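Local coordinates for metallo-beta-lactamase domain-containing protein (Enterococcus faecalis, PDB 2AZ4) that binds two zinc ions in a metallo-beta-lactamase fold and may act as an RNA-binding exonuclease, though its function is unproven, at residues 29-35 with 83-89; 101-106 with 140-144. All blocks are in the same frame, centred on the assembly; numbering follows the deposited sequence.

Overall arrangement
From the N terminus the chain runs through strand 22-27 into strand 30-34, leaves for a long excursion that includes helix 51-56, and returns as strand 85-89. Contact 1 closes that loop by pairing 29-35 with 83-89 in parallel. The chain then passes the zinc ligands His92, His94, Asp96 and His97 and turns through 101-106; strand 110-113 and helix 114-123 follow, and contact 2 closes this second loop when 140-144 comes back. The loops follow one another in series, neither nesting nor crossing. Both contacts lie on the same side of the chain's centre, with centres about 15 Å apart, and they touch where Val88 CG2 packs against Leu104 CD1.

Contact 1. Residues 29-35 with 83-89; sequences DAHIFFD and YQHTAVF
The imidazole of His31 lies flat against the phenol ring of Tyr83 where these two parallel strands begin. The ring centroids are 3.8 Å apart and the planes only 16° out of parallel, a face-to-face stack although the two side chains run at about a right angle. Tyr83 CB also sits over the imidazole, 3.8 Å from its centroid. On the opposite face of the imidazole comes the Phe33 ring, leading with CE2, so His31 is sandwiched between two aromatics. A chi1 of 63° sets CG of His31 between its own backbone N and carbonyl carbon, folding the ring back over the chain and into this slot.

Thr86 runs alongside His31 in the same direction. Farther on, Phe33 and Val88 continue that face, Phe33 CB lying 4.1 Å from Val88 CG2. The other face is apolar at its far end: Ile32 CG2 meets the edge of the Phe89 ring at CE2, 3.8 Å away. At the near end CB of Ala30 and CB of His85 approach to 3.7 Å.

Between the faces the main chains follow the parallel pattern, with His31 and Phe33 bonding to residues on both sides of their partners. His31 N donates to His85 O (3.0 Å), and Phe89 N closes the series on Phe33 O (2.9 Å).

Beyond the strand, Asp35 OD2 accepts bonds from Tyr186 and from zinc ligand His97, making it a second-shell residue that probably orients this histidine. In the metallo-beta-lactamase fold the pair forms the middle of one of two facing sheets, bordered by strand 22-27 beside 30-34 and by strand 110-113 beside 85-89; strands 152-155 and 173-179 of the other sheet cover the face of Ile32 and Ala87.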
# COMPACT_ATOMS: atom_id res chain seq x y z
N ASP A 29 10.09 -28.03 -9.68
CA ASP A 29 10.80 -27.02 -10.46
C ASP A 29 10.06 -25.68 -10.61
O ASP A 29 10.34 -24.91 -11.55
CB ASP A 29 11.20 -27.58 -11.83
CG ASP A 29 10.01 -28.04 -12.64
OD1 ASP A 29 8.86 -27.97 -12.16
OD2 ASP A 29 10.26 -28.49 -13.79
N ALA A 30 9.15 -25.40 -9.69
CA ALA A 30 8.51 -24.09 -9.67
C ALA A 30 8.69 -23.35 -8.35
O ALA A 30 8.81 -23.97 -7.27
CB ALA A 30 7.02 -24.22 -10.05
N HIS A 31 8.74 -22.03 -8.44
CA HIS A 31 8.71 -21.20 -7.24
C HIS A 31 8.07 -19.85 -7.49
O HIS A 31 8.11 -19.33 -8.61
CB HIS A 31 10.10 -21.11 -6.55
CG HIS A 31 11.19 -20.45 -7.35
ND1 HIS A 31 11.06 -20.12 -8.69
CD2 HIS A 31 12.44 -20.07 -7.00
CE1 HIS A 31 12.18 -19.56 -9.11
NE2 HIS A 31 13.03 -19.52 -8.10
N ILE A 32 7.43 -19.33 -6.45
CA ILE A 32 6.81 -18.02 -6.46
C ILE A 32 7.39 -17.15 -5.35
O ILE A 32 7.95 -17.66 -4.38
CB ILE A 32 5.27 -18.08 -6.33
CG1 ILE A 32 4.86 -18.66 -4.97
CG2 ILE A 32 4.69 -18.85 -7.49
CD1 ILE A 32 3.36 -18.60 -4.66
N PHE A 33 7.30 -15.84 -5.54
CA PHE A 33 7.79 -14.88 -4.58
C PHE A 33 6.71 -13.82 -4.40
O PHE A 33 5.93 -13.58 -5.34
CB PHE A 33 9.09 -14.18 -5.06
CG PHE A 33 10.28 -15.12 -5.27
CD1 PHE A 33 11.33 -15.16 -4.36
CD2 PHE A 33 10.37 -15.91 -6.40
CE1 PHE A 33 12.44 -16.02 -4.57
CE2 PHE A 33 11.48 -16.78 -6.61
CZ PHE A 33 12.50 -16.82 -5.69
N PHE A 34 6.70 -13.18 -3.23
CA PHE A 34 5.77 -12.10 -2.87
C PHE A 34 6.24 -11.52 -1.53
O PHE A 34 6.74 -12.25 -0.69
CB PHE A 34 4.33 -12.60 -2.72
CG PHE A 34 4.19 -13.83 -1.84
CD1 PHE A 34 4.26 -15.12 -2.40
CD2 PHE A 34 4.01 -13.71 -0.46
CE1 PHE A 34 4.15 -16.25 -1.61
CE2 PHE A 34 3.88 -14.85 0.34
CZ PHE A 34 3.97 -16.11 -0.22
N ASP A 35 6.13 -10.20 -1.34
CA ASP A 35 5.92 -9.23 -2.41
C ASP A 35 7.30 -8.86 -2.98
O ASP A 35 8.13 -9.76 -3.19
CB ASP A 35 5.16 -8.01 -1.85
CG ASP A 35 3.72 -8.35 -1.48
OD1 ASP A 35 3.07 -9.09 -2.26
OD2 ASP A 35 3.22 -7.87 -0.44
N TYR A 83 15.05 -23.47 -11.44
CA TYR A 83 13.60 -23.58 -11.55
C TYR A 83 13.14 -23.34 -12.99
O TYR A 83 13.62 -22.42 -13.66
CB TYR A 83 12.92 -22.62 -10.57
CG TYR A 83 13.08 -23.07 -9.14
CD1 TYR A 83 12.20 -23.98 -8.57
CD2 TYR A 83 14.13 -22.58 -8.35
CE1 TYR A 83 12.36 -24.42 -7.26
CE2 TYR A 83 14.29 -23.02 -7.03
CZ TYR A 83 13.40 -23.94 -6.50
OH TYR A 83 13.55 -24.38 -5.20
N GLN A 84 12.24 -24.19 -13.47
CA GLN A 84 11.67 -24.02 -14.81
C GLN A 84 10.57 -22.96 -14.85
O GLN A 84 10.36 -22.34 -15.90
CB GLN A 84 11.11 -25.34 -15.36
CG GLN A 84 12.21 -26.31 -15.83
CD GLN A 84 13.06 -25.71 -16.93
OE1 GLN A 84 14.26 -25.49 -16.76
NE2 GLN A 84 12.43 -25.42 -18.06
N HIS A 85 9.89 -22.76 -13.71
CA HIS A 85 8.72 -21.87 -13.62
C HIS A 85 8.89 -20.94 -12.44
O HIS A 85 9.08 -21.39 -11.32
CB HIS A 85 7.41 -22.66 -13.43
CG HIS A 85 7.23 -23.79 -14.41
ND1 HIS A 85 6.77 -23.59 -15.69
CD2 HIS A 85 7.45 -25.12 -14.29
CE1 HIS A 85 6.72 -24.75 -16.33
NE2 HIS A 85 7.12 -25.70 -15.49
N THR A 86 8.84 -19.63 -12.70
CA THR A 86 9.05 -18.62 -11.68
C THR A 86 8.00 -17.55 -11.89
O THR A 86 7.66 -17.23 -13.04
CB THR A 86 10.45 -17.97 -11.80
OG1 THR A 86 11.47 -18.99 -11.79
CG2 THR A 86 10.68 -16.98 -10.65
N ALA A 87 7.48 -16.98 -10.80
CA ALA A 87 6.58 -15.83 -10.91
C ALA A 87 6.58 -15.03 -9.64
O ALA A 87 6.88 -15.55 -8.55
CB ALA A 87 5.14 -16.30 -11.24
N VAL A 88 6.18 -13.76 -9.75
CA VAL A 88 6.17 -12.89 -8.60
C VAL A 88 4.77 -12.29 -8.51
O VAL A 88 4.16 -11.94 -9.52
CB VAL A 88 7.27 -11.76 -8.65
CG1 VAL A 88 7.14 -10.79 -7.47
CG2 VAL A 88 8.67 -12.31 -8.67
N PHE A 89 4.27 -12.17 -7.28
CA PHE A 89 2.96 -11.60 -7.03
C PHE A 89 3.10 -10.39 -6.15
O PHE A 89 4.00 -10.32 -5.28
CB PHE A 89 2.04 -12.65 -6.38
CG PHE A 89 1.75 -13.81 -7.25
CD1 PHE A 89 0.55 -13.86 -7.98
CD2 PHE A 89 2.66 -14.85 -7.38
CE1 PHE A 89 0.28 -14.95 -8.82
CE2 PHE A 89 2.40 -15.95 -8.23
CZ PHE A 89 1.22 -15.99 -8.96

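Contact 2. Residues 101-106 with 140-144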
# COMPACT_ATOMS: atom_id res chain seq x y z
N ILE A 101 10.16 -3.40 -7.90
CA ILE A 101 9.70 -4.25 -9.01
C ILE A 101 10.52 -4.03 -10.30
O ILE A 101 10.67 -4.95 -11.11
CB ILE A 101 8.18 -4.16 -9.31
CG1 ILE A 101 7.76 -2.70 -9.62
CG2 ILE A 101 7.35 -4.79 -8.15
CD1 ILE A 101 6.44 -2.64 -10.34
N ASN A 102 11.09 -2.83 -10.49
CA ASN A 102 11.86 -2.58 -11.71
C ASN A 102 13.16 -3.38 -11.77
O ASN A 102 13.77 -3.51 -12.84
CB ASN A 102 12.17 -1.11 -11.92
CG ASN A 102 10.97 -0.31 -12.40
OD1 ASN A 102 10.91 0.92 -12.21
ND2 ASN A 102 10.05 -0.97 -13.06
N TYR A 103 13.57 -3.92 -10.62
CA TYR A 103 14.75 -4.81 -10.59
C TYR A 103 14.41 -6.27 -10.89
O TYR A 103 15.31 -7.11 -11.04
CB TYR A 103 15.47 -4.70 -9.24
CG TYR A 103 16.31 -3.46 -9.07
CD1 TYR A 103 16.50 -2.54 -10.12
CD2 TYR A 103 16.93 -3.20 -7.84
CE1 TYR A 103 17.31 -1.39 -9.93
CE2 TYR A 103 17.73 -2.09 -7.65
CZ TYR A 103 17.91 -1.18 -8.69
OH TYR A 103 18.72 -0.08 -8.45
N LEU A 104 13.12 -6.58 -10.93
CA LEU A 104 12.68 -7.93 -11.28
C LEU A 104 12.98 -8.23 -12.75
O LEU A 104 12.57 -7.49 -13.63
CB LEU A 104 11.19 -8.12 -10.98
CG LEU A 104 10.63 -9.54 -11.26
CD1 LEU A 104 11.32 -10.69 -10.46
CD2 LEU A 104 9.10 -9.62 -11.14
N ASP A 105 13.70 -9.31 -12.99
CA ASP A 105 13.93 -9.85 -14.34
C ASP A 105 12.68 -9.70 -15.26
O ASP A 105 11.64 -10.31 -15.00
CB ASP A 105 14.34 -11.31 -14.21
CG ASP A 105 14.82 -11.92 -15.51
OD1 ASP A 105 14.65 -11.28 -16.56
OD2 ASP A 105 15.34 -13.07 -15.48
N PRO A 106 12.79 -8.89 -16.33
CA PRO A 106 11.73 -8.72 -17.33
C PRO A 106 11.09 -10.02 -17.81
O PRO A 106 9.89 -10.05 -18.07
CB PRO A 106 12.45 -8.03 -18.52
CG PRO A 106 13.70 -7.46 -17.94
CD PRO A 106 13.99 -8.08 -16.62
N PHE A 140 9.75 4.92 -16.20
CA PHE A 140 9.36 3.58 -16.65
C PHE A 140 8.87 2.69 -15.48
O PHE A 140 9.51 2.64 -14.43
CB PHE A 140 10.53 2.92 -17.35
CG PHE A 140 10.35 1.44 -17.63
CD1 PHE A 140 9.83 1.01 -18.84
CD2 PHE A 140 10.74 0.49 -16.68
CE1 PHE A 140 9.70 -0.35 -19.12
CE2 PHE A 140 10.61 -0.86 -16.95
CZ PHE A 140 10.09 -1.29 -18.17
N THR A 141 7.76 1.99 -15.69
CA THR A 141 7.33 0.93 -14.77
C THR A 141 7.27 -0.36 -15.56
O THR A 141 6.69 -0.40 -16.65
CB THR A 141 5.96 1.21 -14.15
OG1 THR A 141 5.99 2.46 -13.46
CG2 THR A 141 5.60 0.12 -13.18
N ARG A 142 7.89 -1.41 -15.04
CA ARG A 142 7.92 -2.70 -15.72
C ARG A 142 6.53 -3.34 -15.89
O ARG A 142 5.55 -2.91 -15.23
CB ARG A 142 8.93 -3.65 -15.06
CG ARG A 142 8.49 -4.26 -13.70
CD ARG A 142 7.77 -5.59 -13.92
NE ARG A 142 8.73 -6.64 -14.03
CZ ARG A 142 8.57 -7.86 -14.51
NH1 ARG A 142 7.42 -8.30 -15.03
NH2 ARG A 142 9.62 -8.65 -14.47
N GLU A 143 6.43 -4.30 -16.80
CA GLU A 143 5.15 -4.96 -17.11
C GLU A 143 4.54 -5.64 -15.87
O GLU A 143 5.27 -6.25 -15.08
CB GLU A 143 5.34 -6.02 -18.22
CG GLU A 143 5.83 -5.47 -19.55
CD GLU A 143 6.09 -6.54 -20.61
OE1 GLU A 143 5.90 -7.75 -20.33
OE2 GLU A 143 6.48 -6.17 -21.74
N MET A 144 3.22 -5.52 -15.73
CA MET A 144 2.45 -6.27 -14.73
C MET A 144 1.28 -6.92 -15.47
O MET A 144 0.65 -6.28 -16.31
CB MET A 144 1.89 -5.33 -13.63
CG MET A 144 2.97 -4.86 -12.63
SD MET A 144 2.37 -3.71 -11.41
CE MET A 144 2.90 -2.19 -12.15
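Arg142 reaches Leu104 by a doubly bent side chain: chi1 of 74° tucks CG between its backbone N and carbonyl carbon, and further bends at chi2 and chi3 curl the guanidinium around toward 101-106. Leu104 swings CG to the far side from its own N (chi1 -178°), which lays CD2 over one face of that guanidinium, 3.5 Å from NH2.

The same residue also supplies an acceptor: NH2 gives a nearly straight bond, 169° at the hydrogen, to Leu104 O at 3.3 Å. That oxygen lies near the guanidinium plane, yet the donor stands well above the carbonyl plane, away from its lone pairs. Asp105 O is closer to NH2, at 2.7 Å and at the guanidinium edge. NH1 turns back to Glu143 O (3.0 Å), and NH2 also bonds Val108 O, so the carbonyls of Leu104, Glu143 and Val108 hold the flat group. NE, in contrast, is buried without a partner. Nearer the backbone of Arg142, Ile101 O rests 3.5 Å from its CG, and Ile101 CD1 lies 4.0 Å from both Thr141 CG2 and Met144 CE.

This contact joins two loops, the 101-106 turn between helix 95-98 and strand 110-113, and the approach to edge strand 145-147. Leu110 of strand 110-113 packs against Ile101, Leu104, Arg142 and Met144, while helix 114-123 meets Thr141 and Met144.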